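Local structure of hypothetical protein, haloacid dehalogenase-like hydrolase (Bacillus subtilis, 1NRW) at residues 41-46 with 63-68; 196-201 with 208-213; 215-220 with 241-246; 247-252 with 265-270. The protein dephosphorylates five- and six-carbon sugar phosphates and nucleoside monophosphates in vitro, and flavin mononucleotide to a lesser extent, with magnesium as cofactor. All coordinates share one frame; numbering follows the deposited sequence.

Interaction 1: residues 41-46 with 63-68; sequences VVSTGR and WVISAN. With PO4 (phosphate ion), chain B.
Val42 is tied to strand 63-66 through both of its backbone polar atoms: N donates to Trp63 O at 2.9 Å, and O accepts from Ile65 N at 2.8 Å. Thr44 N continues the ladder to Ile65 O, and past the strands Asn68 N bonds Thr44 O and Ala67 N bonds Arg46 O. The short strand axes run 17° apart with a closest approach of 4.6 Å, a parallel pair. Helix 48-55 links the two strands in sequence, completing a beta-alpha-beta unit of the Rossmann-like HAD core, and Thr44, at the end of strand 39-43, matches the Ser/Thr of motif II of that superfamily.

Apolar contacts gather on the face carrying Val41 and Ile65. Val41 CG1, anti to the backbone N (chi1 -173°), meets Ile65 CD1 at 3.6 Å, while Val41 CG2 lies 3.6 Å from Trp63 CB.

Thr44 supplies the side-chain bond to the phosphate. Its OG1 accepts from Arg46 N at 3.0 Å, closing an ST turn, and donates to phosphate O4 at 2.7 Å; Gly45 N holds phosphate O2. A valine in place of Thr44 would probably leave phosphate O4 without this donor and the Arg46 N-H without its acceptor. The guanidinium of Arg46 forms salt bridges with Asp12 and Glu125.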
loop_
_atom_site.group_PDB
_atom_site.type_symbol
_atom_site.label_atom_id
_atom_site.label_comp_id
_atom_site.label_asym_id
_atom_site.label_seq_id
_atom_site.Cartn_x
_atom_site.Cartn_y
_atom_site.Cartn_z
ATOM N N VAL A 41 11.216 -2.229 -6.992
ATOM C CA VAL A 41 9.947 -1.517 -6.946
ATOM C C VAL A 41 9.324 -1.636 -5.561
ATOM O O VAL A 41 9.271 -2.725 -4.991
ATOM C CB VAL A 41 8.953 -2.100 -7.975
ATOM C CG1 VAL A 41 7.698 -1.241 -8.033
ATOM C CG2 VAL A 41 9.621 -2.195 -9.339
ATOM N N VAL A 42 8.880 -0.509 -5.015
ATOM C CA VAL A 42 8.223 -0.487 -3.712
ATOM C C VAL A 42 6.742 -0.273 -4.020
ATOM O O VAL A 42 6.375 0.663 -4.739
ATOM C CB VAL A 42 8.785 0.643 -2.826
ATOM C CG1 VAL A 42 7.929 0.824 -1.582
ATOM C CG2 VAL A 42 10.211 0.298 -2.421
ATOM N N SER A 43 5.901 -1.149 -3.478
ATOM C CA SER A 43 4.464 -1.113 -3.750
ATOM C C SER A 43 3.611 -0.913 -2.502
ATOM O O SER A 43 3.701 -1.683 -1.545
ATOM C CB SER A 43 4.064 -2.412 -4.450
ATOM O OG SER A 43 2.706 -2.379 -4.858
ATOM N N THR A 44 2.746 0.095 -2.538
ATOM C CA THR A 44 1.928 0.430 -1.377
ATOM C C THR A 44 0.524 0.932 -1.711
ATOM O O THR A 44 0.242 1.333 -2.839
ATOM C CB THR A 44 2.638 1.537 -0.550
ATOM O OG1 THR A 44 1.879 1.839 0.628
ATOM C CG2 THR A 44 2.783 2.816 -1.384
ATOM N N GLY A 45 -0.351 0.902 -0.710
ATOM C CA GLY A 45 -1.698 1.408 -0.881
ATOM C C GLY A 45 -1.688 2.899 -0.571
ATOM O O GLY A 45 -2.665 3.601 -0.812
ATOM N N ARG A 46 -0.571 3.386 -0.031
ATOM C CA ARG A 46 -0.444 4.802 0.307
ATOM C C ARG A 46 -0.140 5.658 -0.920
ATOM O O ARG A 46 -0.018 5.154 -2.032
ATOM C CB ARG A 46 0.660 5.008 1.345
ATOM C CG ARG A 46 0.376 4.388 2.713
ATOM C CD ARG A 46 1.544 4.664 3.631
ATOM N NE ARG A 46 1.486 3.911 4.877
ATOM C CZ ARG A 46 1.023 4.392 6.026
ATOM N NH1 ARG A 46 0.562 5.636 6.097
ATOM N NH2 ARG A 46 1.057 3.635 7.117
ATOM N N TRP A 63 11.486 2.362 -8.064
ATOM C CA TRP A 63 10.237 2.523 -8.793
ATOM C C TRP A 63 9.226 2.500 -7.657
ATOM O O TRP A 63 9.469 1.868 -6.619
ATOM C CB TRP A 63 9.955 1.333 -9.712
ATOM C CG TRP A 63 10.838 1.262 -10.907
ATOM C CD1 TRP A 63 12.091 0.733 -10.970
ATOM C CD2 TRP A 63 10.543 1.764 -12.215
ATOM N NE1 TRP A 63 12.602 0.874 -12.240
ATOM C CE2 TRP A 63 11.672 1.504 -13.024
ATOM C CE3 TRP A 63 9.435 2.410 -12.782
ATOM C CZ2 TRP A 63 11.729 1.869 -14.376
ATOM C CZ3 TRP A 63 9.491 2.775 -14.132
ATOM C CH2 TRP A 63 10.634 2.500 -14.910
ATOM N N VAL A 64 8.103 3.183 -7.836
ATOM C CA VAL A 64 7.080 3.207 -6.803
ATOM C C VAL A 64 5.695 2.957 -7.364
ATOM O O VAL A 64 5.234 3.674 -8.261
ATOM C CB VAL A 64 7.026 4.566 -6.074
ATOM C CG1 VAL A 64 5.918 4.544 -5.007
ATOM C CG2 VAL A 64 8.369 4.872 -5.435
ATOM N N ILE A 65 5.049 1.927 -6.837
ATOM C CA ILE A 65 3.678 1.605 -7.205
ATOM C C ILE A 65 2.897 2.088 -5.985
ATOM O O ILE A 65 3.152 1.640 -4.861
ATOM C CB ILE A 65 3.493 0.095 -7.398
ATOM C CG1 ILE A 65 4.225 -0.346 -8.670
ATOM C CG2 ILE A 65 2.004 -0.247 -7.471
ATOM C CD1 ILE A 65 4.217 -1.841 -8.908
ATOM N N SER A 66 1.981 3.024 -6.191
ATOM C CA SER A 66 1.204 3.564 -5.083
ATOM C C SER A 66 -0.295 3.477 -5.323
ATOM O O SER A 66 -0.737 3.066 -6.390
ATOM C CB SER A 66 1.617 5.020 -4.818
ATOM O OG SER A 66 1.449 5.835 -5.964
ATOM N N ALA A 67 -1.073 3.856 -4.315
ATOM C CA ALA A 67 -2.523 3.821 -4.421
ATOM C C ALA A 67 -3.040 2.450 -4.856
ATOM O O ALA A 67 -3.944 2.338 -5.689
ATOM C CB ALA A 67 -2.999 4.902 -5.382
ATOM N N ASN A 68 -2.451 1.406 -4.280
ATOM C CA ASN A 68 -2.855 0.034 -4.550
ATOM C C ASN A 68 -2.688 -0.392 -6.007
ATOM O O ASN A 68 -3.462 -1.205 -6.512
ATOM C CB ASN A 68 -4.315 -0.172 -4.117
ATOM C CG ASN A 68 -4.709 -1.635 -4.066
ATOM O OD1 ASN A 68 -3.981 -2.460 -3.513
ATOM N ND2 ASN A 68 -5.869 -1.964 -4.627
HETATM P P PO4 B . 0.862 -1.083 2.490
HETATM O O1 PO4 B . 1.433 -2.389 2.872
HETATM O O2 PO4 B . 0.271 -1.183 1.132
HETATM O O3 PO4 B . -0.189 -0.706 3.467
HETATM O O4 PO4 B . 1.939 -0.064 2.491
#

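Interaction 2: residues 196-201 with 208-213; sequences EDLTLV and FELSSR
Thr199 O is gripped by two donors: Ser211 N donates at 3.1 Å, and a water donates to it at 2.7 Å while also donating to Ser211 OG, which hydrogen-bonds Ala215 O just beyond the segment. Leu210 CA adds a CA-H...O contact to the same Thr199 oxygen. Thr199 N returns a bond to Ser211 O, and Val201 and Glu209 exchange a second reciprocal pair, of which Glu209 N to Val201 O is the shorter at 2.7 Å. Thr199-Ser211 and Val201-Glu209 are thus hydrogen-bonded antiparallel pairs, with Leu200-Leu210 a non-hydrogen-bonded pair between them.

This ladder is a beta hairpin at the edge of the six-stranded sheet of the Cof-type cap, strand 198-201 being outermost. On one face Leu200 and Leu210 lie side by side and point the same way, Leu200 CD1 being 3.7 Å from Leu210 CD2; helices 87-99 and 182-192 cover this face through Ile93, Trp189 and Tyr192.

On the opposite face Thr199 OG1, anti to the carbonyl carbon (chi1 -71°), donates to Ser212 O at 2.9 Å. An alanine here would probably leave Ser212 O without that side-chain donor and open a gap where CG2 flanks Ser211 OG.

At the open end the Arg213 chain bends at chi2 (58°), bringing CD against Glu196 O, and its NH1 meets a lone pair of that oxygen at 2.7 Å. Glu196 OE1, 4.2 Å from Arg213 NH1, lies well out of the guanidinium plane; no N-H points at it, so it probably contributes only through its charge. Arg213 N bonds Asp197 O at 3.1 Å.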
loop_
_atom_site.group_PDB
_atom_site.type_symbol
_atom_site.label_atom_id
_atom_site.label_comp_id
_atom_site.label_asym_id
_atom_site.label_seq_id
_atom_site.Cartn_x
_atom_site.Cartn_y
_atom_site.Cartn_z
ATOM N N GLU A 196 -17.445 -5.899 -10.429
ATOM C CA GLU A 196 -16.462 -6.210 -11.460
ATOM C C GLU A 196 -15.680 -5.013 -11.990
ATOM O O GLU A 196 -14.681 -5.183 -12.686
ATOM C CB GLU A 196 -17.154 -6.937 -12.616
ATOM C CG GLU A 196 -18.027 -8.090 -12.151
ATOM C CD GLU A 196 -17.738 -9.382 -12.882
ATOM O OE1 GLU A 196 -16.572 -9.833 -12.852
ATOM O OE2 GLU A 196 -18.675 -9.951 -13.483
ATOM N N ASP A 197 -16.132 -3.806 -11.664
ATOM C CA ASP A 197 -15.451 -2.600 -12.119
ATOM C C ASP A 197 -14.479 -2.089 -11.056
ATOM O O ASP A 197 -13.845 -1.052 -11.234
ATOM C CB ASP A 197 -16.474 -1.505 -12.446
ATOM C CG ASP A 197 -17.325 -1.117 -11.247
ATOM O OD1 ASP A 197 -17.838 -2.025 -10.561
ATOM O OD2 ASP A 197 -17.488 0.095 -10.993
ATOM N N LEU A 198 -14.352 -2.831 -9.961
ATOM C CA LEU A 198 -13.474 -2.422 -8.868
ATOM C C LEU A 198 -12.569 -3.529 -8.348
ATOM O O LEU A 198 -12.796 -4.712 -8.603
ATOM C CB LEU A 198 -14.317 -1.916 -7.696
ATOM C CG LEU A 198 -15.240 -0.718 -7.926
ATOM C CD1 LEU A 198 -16.133 -0.519 -6.699
ATOM C CD2 LEU A 198 -14.407 0.524 -8.209
ATOM N N THR A 199 -11.534 -3.119 -7.619
ATOM C CA THR A 199 -10.604 -4.040 -6.977
ATOM C C THR A 199 -10.828 -3.802 -5.478
ATOM O O THR A 199 -10.758 -2.662 -5.009
ATOM C CB THR A 199 -9.128 -3.728 -7.326
ATOM O OG1 THR A 199 -8.868 -4.072 -8.694
ATOM C CG2 THR A 199 -8.187 -4.526 -6.431
ATOM N N LEU A 200 -11.131 -4.866 -4.742
ATOM C CA LEU A 200 -11.366 -4.765 -3.302
ATOM C C LEU A 200 -10.298 -5.520 -2.521
ATOM O O LEU A 200 -10.099 -6.719 -2.725
ATOM C CB LEU A 200 -12.746 -5.332 -2.944
ATOM C CG LEU A 200 -13.025 -5.553 -1.445
ATOM C CD1 LEU A 200 -13.053 -4.216 -0.716
ATOM C CD2 LEU A 200 -14.356 -6.277 -1.269
ATOM N N VAL A 201 -9.610 -4.811 -1.630
ATOM C CA VAL A 201 -8.572 -5.414 -0.797
ATOM C C VAL A 201 -8.607 -4.803 0.602
ATOM O O VAL A 201 -9.491 -4.008 0.924
ATOM C CB VAL A 201 -7.149 -5.195 -1.387
ATOM C CG1 VAL A 201 -7.052 -5.826 -2.765
ATOM C CG2 VAL A 201 -6.822 -3.705 -1.444
ATOM N N PHE A 208 -10.595 -1.532 4.469
ATOM C CA PHE A 208 -10.727 -2.150 3.163
ATOM C C PHE A 208 -10.403 -1.014 2.209
ATOM O O PHE A 208 -10.576 0.159 2.551
ATOM C CB PHE A 208 -12.128 -2.747 2.918
ATOM C CG PHE A 208 -13.275 -1.803 3.167
ATOM C CD1 PHE A 208 -13.750 -0.976 2.153
ATOM C CD2 PHE A 208 -13.924 -1.798 4.397
ATOM C CE1 PHE A 208 -14.864 -0.158 2.363
ATOM C CE2 PHE A 208 -15.038 -0.986 4.618
ATOM C CZ PHE A 208 -15.509 -0.167 3.599
ATOM N N GLU A 209 -9.870 -1.355 1.042
ATOM C CA GLU A 209 -9.507 -0.347 0.057
ATOM C C GLU A 209 -10.163 -0.672 -1.271
ATOM O O GLU A 209 -10.283 -1.838 -1.648
ATOM C CB GLU A 209 -7.983 -0.293 -0.120
ATOM C CG GLU A 209 -7.213 0.179 1.123
ATOM C CD GLU A 209 -5.702 0.156 0.926
ATOM O OE1 GLU A 209 -5.240 0.195 -0.240
ATOM O OE2 GLU A 209 -4.969 0.114 1.940
ATOM N N LEU A 210 -10.584 0.370 -1.974
ATOM C CA LEU A 210 -11.229 0.217 -3.267
ATOM C C LEU A 210 -10.521 1.041 -4.333
ATOM O O LEU A 210 -10.336 2.248 -4.180
ATOM C CB LEU A 210 -12.692 0.662 -3.173
ATOM C CG LEU A 210 -13.611 -0.208 -2.311
ATOM C CD1 LEU A 210 -14.894 0.553 -1.999
ATOM C CD2 LEU A 210 -13.915 -1.509 -3.037
ATOM N N SER A 211 -10.116 0.378 -5.411
ATOM C CA SER A 211 -9.470 1.055 -6.528
ATOM C C SER A 211 -10.149 0.510 -7.781
ATOM O O SER A 211 -11.023 -0.355 -7.680
ATOM C CB SER A 211 -7.965 0.761 -6.544
ATOM O OG SER A 211 -7.716 -0.631 -6.508
ATOM N N SER A 212 -9.772 1.010 -8.952
ATOM C CA SER A 212 -10.396 0.529 -10.178
ATOM C C SER A 212 -10.022 -0.928 -10.442
ATOM O O SER A 212 -9.030 -1.433 -9.914
ATOM C CB SER A 212 -9.985 1.400 -11.362
ATOM O OG SER A 212 -10.820 1.138 -12.480
ATOM N N ARG A 213 -10.824 -1.602 -11.264
ATOM C CA ARG A 213 -10.586 -3.005 -11.587
ATOM C C ARG A 213 -9.161 -3.297 -12.045
ATOM O O ARG A 213 -8.589 -4.322 -11.679
ATOM C CB ARG A 213 -11.566 -3.467 -12.673
ATOM C CG ARG A 213 -11.422 -4.938 -13.047
ATOM C CD ARG A 213 -11.615 -5.835 -11.829
ATOM N NE ARG A 213 -11.432 -7.250 -12.143
ATOM C CZ ARG A 213 -12.224 -7.950 -12.950
ATOM N NH1 ARG A 213 -13.267 -7.370 -13.533
ATOM N NH2 ARG A 213 -11.971 -9.232 -13.179
HETATM O O HOH W 1 -8.406 -1.609 -4.206
#

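Interaction 3: residues 215-220 with 241-246; sequences ASKGQA and SLNDKS. With CA (calcium ion), chain D; PO4 (phosphate ion), chain B.
Lys217 reaches across Asn243 and Asp244, its chain extended beyond CG. CB and CG pass Asn243 O, CG at 3.8 Å. CD lies between that oxygen and Asp244 OD1, 3.4 Å from the latter, and CE comes within 3.6 Å of phosphate O2. At the tip, NZ makes a salt bridge with Asp244 OD1 at 2.8 Å, meeting the oxygen nearly along its C-O axis, and donates to phosphate O2 at 2.8 Å. A salt bridge to Asp10 and a hydrogen bond to Ser43 O bring to four the oxygens around the ammonium group.

Backbone atoms of 215-220 make two further links. A water accepts from Lys217 N and donates to Asn243 O, and Gly218 N donates to Ser246 OG at 3.0 Å with an N-H...O angle of 145°. A CB on Gly218 would fall 2.4 Å from Ser246 O, which shows how tightly the two segments approach. Ser216 OG caps the helix by accepting from Gln219 N.

Ser241 OG binds the calcium ion at 2.5 Å; phosphate O1, a water, Asp10, Asp240 and the backbone O of Asp12 complete the site. A lysine at a helix start facing the acidic loop after strand 235-239 is the pairing of motifs III and IV in HAD phosphatases.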
loop_
_atom_site.group_PDB
_atom_site.type_symbol
_atom_site.label_atom_id
_atom_site.label_comp_id
_atom_site.label_asym_id
_atom_site.label_seq_id
_atom_site.Cartn_x
_atom_site.Cartn_y
_atom_site.Cartn_z
ATOM N N ALA A 215 -6.544 -1.623 -11.249
ATOM C CA ALA A 215 -5.576 -1.109 -10.288
ATOM C C ALA A 215 -5.413 -2.064 -9.104
ATOM O O ALA A 215 -6.250 -2.102 -8.205
ATOM C CB ALA A 215 -6.010 0.272 -9.785
ATOM N N SER A 216 -4.346 -2.854 -9.128
ATOM C CA SER A 216 -4.037 -3.773 -8.036
ATOM C C SER A 216 -2.516 -3.883 -8.027
ATOM O O SER A 216 -1.864 -3.587 -9.033
ATOM C CB SER A 216 -4.683 -5.151 -8.250
ATOM O OG SER A 216 -4.068 -5.885 -9.299
ATOM N N LYS A 217 -1.933 -4.283 -6.903
ATOM C CA LYS A 217 -0.482 -4.380 -6.857
ATOM C C LYS A 217 0.027 -5.381 -7.888
ATOM O O LYS A 217 1.062 -5.159 -8.510
ATOM C CB LYS A 217 -0.008 -4.762 -5.450
ATOM C CG LYS A 217 -0.215 -3.645 -4.431
ATOM C CD LYS A 217 0.482 -3.949 -3.109
ATOM C CE LYS A 217 0.257 -2.829 -2.095
ATOM N NZ LYS A 217 1.020 -3.080 -0.840
ATOM N N GLY A 218 -0.716 -6.471 -8.077
ATOM C CA GLY A 218 -0.318 -7.480 -9.044
ATOM C C GLY A 218 -0.385 -6.991 -10.484
ATOM O O GLY A 218 0.519 -7.250 -11.268
ATOM N N GLN A 219 -1.449 -6.281 -10.841
ATOM C CA GLN A 219 -1.575 -5.774 -12.205
ATOM C C GLN A 219 -0.538 -4.697 -12.510
ATOM O O GLN A 219 -0.037 -4.608 -13.631
ATOM C CB GLN A 219 -2.986 -5.230 -12.441
ATOM C CG GLN A 219 -4.044 -6.317 -12.495
ATOM C CD GLN A 219 -5.445 -5.761 -12.617
ATOM O OE1 GLN A 219 -6.084 -5.408 -11.616
ATOM N NE2 GLN A 219 -5.927 -5.660 -13.847
ATOM N N ALA A 220 -0.213 -3.880 -11.511
ATOM C CA ALA A 220 0.778 -2.827 -11.689
ATOM C C ALA A 220 2.147 -3.464 -11.906
ATOM O O ALA A 220 2.949 -2.978 -12.704
ATOM C CB ALA A 220 0.807 -1.907 -10.461
ATOM N N SER A 241 0.684 -8.319 4.041
ATOM C CA SER A 241 -0.752 -8.080 4.092
ATOM C C SER A 241 -1.611 -8.556 2.921
ATOM O O SER A 241 -1.118 -8.860 1.837
ATOM C CB SER A 241 -0.979 -6.592 4.341
ATOM O OG SER A 241 -0.151 -5.833 3.478
ATOM N N LEU A 242 -2.919 -8.591 3.155
ATOM C CA LEU A 242 -3.869 -9.071 2.160
ATOM C C LEU A 242 -3.809 -8.364 0.811
ATOM O O LEU A 242 -4.017 -8.999 -0.221
ATOM C CB LEU A 242 -5.294 -9.004 2.723
ATOM C CG LEU A 242 -6.384 -9.641 1.855
ATOM C CD1 LEU A 242 -6.033 -11.096 1.562
ATOM C CD2 LEU A 242 -7.734 -9.533 2.563
ATOM N N ASN A 243 -3.522 -7.064 0.808
ATOM C CA ASN A 243 -3.442 -6.318 -0.443
ATOM C C ASN A 243 -2.229 -6.707 -1.293
ATOM O O ASN A 243 -2.076 -6.234 -2.422
ATOM C CB ASN A 243 -3.453 -4.806 -0.162
ATOM C CG ASN A 243 -2.314 -4.358 0.745
ATOM O OD1 ASN A 243 -1.841 -5.116 1.590
ATOM N ND2 ASN A 243 -1.888 -3.101 0.587
ATOM N N ASP A 244 -1.368 -7.570 -0.754
ATOM C CA ASP A 244 -0.184 -8.020 -1.484
ATOM C C ASP A 244 -0.423 -9.335 -2.218
ATOM O O ASP A 244 0.397 -9.750 -3.038
ATOM C CB ASP A 244 1.006 -8.230 -0.540
ATOM C CG ASP A 244 1.442 -6.963 0.154
ATOM O OD1 ASP A 244 1.353 -5.879 -0.465
ATOM O OD2 ASP A 244 1.903 -7.061 1.315
ATOM N N LYS A 245 -1.538 -9.994 -1.918
ATOM C CA LYS A 245 -1.846 -11.285 -2.526
ATOM C C LYS A 245 -1.671 -11.313 -4.041
ATOM O O LYS A 245 -0.965 -12.176 -4.574
ATOM C CB LYS A 245 -3.269 -11.710 -2.159
ATOM C CG LYS A 245 -3.677 -13.073 -2.697
ATOM C CD LYS A 245 -5.091 -13.422 -2.252
ATOM C CE LYS A 245 -5.593 -14.684 -2.931
ATOM N NZ LYS A 245 -4.745 -15.861 -2.611
ATOM N N SER A 246 -2.291 -10.365 -4.732
ATOM C CA SER A 246 -2.203 -10.326 -6.187
ATOM C C SER A 246 -0.788 -10.177 -6.732
ATOM O O SER A 246 -0.490 -10.706 -7.805
ATOM C CB SER A 246 -3.099 -9.217 -6.759
ATOM O OG SER A 246 -2.664 -7.922 -6.382
HETATM CA CA CA D . 1.788 -4.444 4.298
HETATM P P PO4 B . 0.862 -1.083 2.490
HETATM O O1 PO4 B . 1.433 -2.389 2.872
HETATM O O2 PO4 B . 0.271 -1.183 1.132
HETATM O O3 PO4 B . -0.189 -0.706 3.467
HETATM O O4 PO4 B . 1.939 -0.064 2.491
HETATM O O HOH W 2 -3.575 -4.925 -4.499
HETATM O O HOH W 3 1.127 -4.287 6.693
#

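Interaction 4: residues 247-252 with 265-270; sequences MLEAAG and KSIADA
Ile267 CD1 sits against two neighbouring residues of helix 245-250, 4.1 Å from Glu249 CG and 4.2 Å from Leu248 CB. The aliphatic part of Glu249, not its carboxylate, does the touching here. Leu248 uses its far end as well: CD2 lies 4.2 Å from Ala268 CB. Beside this apolar patch, Gly252 O and Asp269 OD2 stand 4.0 Å apart with a water between them, 2.9 Å from Gly252 O and 2.6 Å from Asp269 OD2. Both lengths suit donation by the water, although further acceptors nearby compete for its protons.

In the next layer, Ile267 CG1 is held between the backbone N and the carbonyl carbon (chi1 67°), the position from which CD1 can extend to Leu248 and Glu249. Glu249 is extended beyond CG, and its carboxylate makes a long, weak ion pair with Lys245. Asp269 OD2 is fixed more firmly, accepting from Gly254 N, so the aspartate is anchored to strand 253-256 as well as to the water.

Further out, both segments are helix ends. Ala251 N still bonds Met247 O before the chain leaves helix 245-250, and helix 262-267 stops just before Ala268, whose methyl rests on Ala256. Backbone bonds from Ala270 to Gly254 and Ala256 then pair strand 270-271, at one edge of the core sheet, with strand 253-256.

No direct hydrogen bond or salt bridge crosses the contact, and it buries only 192 Å². Its cohesion probably comes mainly from dispersion among four side chains, with some help from the shared water, a loose surface packing of consecutive helices.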
loop_
_atom_site.group_PDB
_atom_site.type_symbol
_atom_site.label_atom_id
_atom_site.label_comp_id
_atom_site.label_asym_id
_atom_site.label_seq_id
_atom_site.Cartn_x
_atom_site.Cartn_y
_atom_site.Cartn_z
HETATM N N MSE A 247 0.100 -9.480 -6.025
HETATM C CA MSE A 247 1.439 -9.352 -6.581
HETATM C C MSE A 247 2.288 -10.594 -6.317
HETATM O O MSE A 247 3.156 -10.920 -7.122
HETATM C CB MSE A 247 2.138 -8.059 -6.127
HETATM C CG MSE A 247 2.760 -8.044 -4.766
HETATM SE SE MSE A 247 3.789 -6.386 -4.614
HETATM C CE MSE A 247 3.909 -6.350 -2.686
ATOM N N LEU A 248 2.035 -11.301 -5.216
ATOM C CA LEU A 248 2.773 -12.539 -4.971
ATOM C C LEU A 248 2.330 -13.532 -6.044
ATOM O O LEU A 248 3.143 -14.283 -6.586
ATOM C CB LEU A 248 2.465 -13.124 -3.591
ATOM C CG LEU A 248 3.409 -12.727 -2.450
ATOM C CD1 LEU A 248 3.215 -11.248 -2.115
ATOM C CD2 LEU A 248 3.132 -13.600 -1.227
ATOM N N GLU A 249 1.037 -13.523 -6.354
ATOM C CA GLU A 249 0.495 -14.422 -7.371
ATOM C C GLU A 249 1.055 -14.088 -8.751
ATOM O O GLU A 249 1.365 -14.983 -9.540
ATOM C CB GLU A 249 -1.035 -14.331 -7.401
ATOM C CG GLU A 249 -1.709 -14.696 -6.089
ATOM C CD GLU A 249 -3.223 -14.551 -6.143
ATOM O OE1 GLU A 249 -3.708 -13.498 -6.608
ATOM O OE2 GLU A 249 -3.927 -15.488 -5.713
ATOM N N ALA A 250 1.200 -12.798 -9.038
ATOM C CA ALA A 250 1.715 -12.362 -10.330
ATOM C C ALA A 250 3.203 -12.649 -10.519
ATOM O O ALA A 250 3.632 -13.018 -11.614
ATOM C CB ALA A 250 1.449 -10.872 -10.519
ATOM N N ALA A 251 3.985 -12.487 -9.454
ATOM C CA ALA A 251 5.432 -12.700 -9.514
ATOM C C ALA A 251 5.842 -14.157 -9.717
ATOM O O ALA A 251 5.117 -15.077 -9.346
ATOM C CB ALA A 251 6.091 -12.165 -8.244
ATOM N N GLY A 252 7.016 -14.351 -10.306
ATOM C CA GLY A 252 7.520 -15.695 -10.517
ATOM C C GLY A 252 7.741 -16.350 -9.167
ATOM O O GLY A 252 7.503 -17.546 -8.994
ATOM N N LYS A 265 1.080 -16.282 3.818
ATOM C CA LYS A 265 2.106 -17.308 3.964
ATOM C C LYS A 265 1.700 -18.551 3.171
ATOM O O LYS A 265 2.537 -19.207 2.556
ATOM C CB LYS A 265 2.296 -17.686 5.440
ATOM C CG LYS A 265 3.021 -16.632 6.268
ATOM C CD LYS A 265 3.461 -17.192 7.614
ATOM C CE LYS A 265 4.273 -16.172 8.398
ATOM N NZ LYS A 265 4.942 -16.764 9.603
ATOM N N SER A 266 0.408 -18.858 3.182
ATOM C CA SER A 266 -0.119 -20.027 2.485
ATOM C C SER A 266 0.168 -20.065 0.984
ATOM O O SER A 266 0.537 -21.111 0.447
ATOM C CB SER A 266 -1.629 -20.129 2.718
ATOM O OG SER A 266 -2.184 -21.217 2.001
ATOM N N ILE A 267 0.011 -18.933 0.305
ATOM C CA ILE A 267 0.240 -18.895 -1.138
ATOM C C ILE A 267 1.684 -18.628 -1.541
ATOM O O ILE A 267 2.029 -18.739 -2.718
ATOM C CB ILE A 267 -0.639 -17.822 -1.816
ATOM C CG1 ILE A 267 -0.186 -16.429 -1.372
ATOM C CG2 ILE A 267 -2.104 -18.052 -1.463
ATOM C CD1 ILE A 267 -0.822 -15.301 -2.148
ATOM N N ALA A 268 2.527 -18.279 -0.575
ATOM C CA ALA A 268 3.927 -17.974 -0.863
ATOM C C ALA A 268 4.777 -19.184 -1.231
ATOM O O ALA A 268 4.512 -20.304 -0.792
ATOM C CB ALA A 268 4.553 -17.251 0.324
ATOM N N ASP A 269 5.801 -18.935 -2.043
ATOM C CA ASP A 269 6.740 -19.965 -2.487
ATOM C C ASP A 269 7.922 -20.002 -1.520
ATOM O O ASP A 269 8.673 -20.980 -1.467
ATOM C CB ASP A 269 7.256 -19.630 -3.886
ATOM C CG ASP A 269 6.139 -19.447 -4.890
ATOM O OD1 ASP A 269 5.451 -20.444 -5.193
ATOM O OD2 ASP A 269 5.945 -18.310 -5.372
ATOM N N ALA A 270 8.086 -18.918 -0.770
ATOM C CA ALA A 270 9.170 -18.793 0.194
ATOM C C ALA A 270 8.708 -17.898 1.337
ATOM O O ALA A 270 7.804 -17.077 1.164
ATOM C CB ALA A 270 10.409 -18.192 -0.482
HETATM O O HOH W 4 4.965 -17.919 -7.708
#

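How the interactions relate
Interactions 1 and 3, centred 10 Å apart, both grip the phosphate, and Ser43 O meets Lys217 NZ at 3.1 Å, joining the two sides of the site around Asp10, the probable nucleophile. Interaction 2 approaches from the cap: Asn68 ND2 lies 3.0 Å from Ser211 OG, a probable hydrogen bond, and Val201 CG2 packs 3.8 Å from Asn243 CB. The Glu209 side chain is about 5 Å from the phosphate. Interaction 4 shares helix 245-250 with interaction 3, Met247 CB lying 3.8 Å from Gly218 N, but stands back from the ligands: the Leu248 side chain is about 9 Å from calcium, and the centres of interactions 2 and 4 are 20 Å apart.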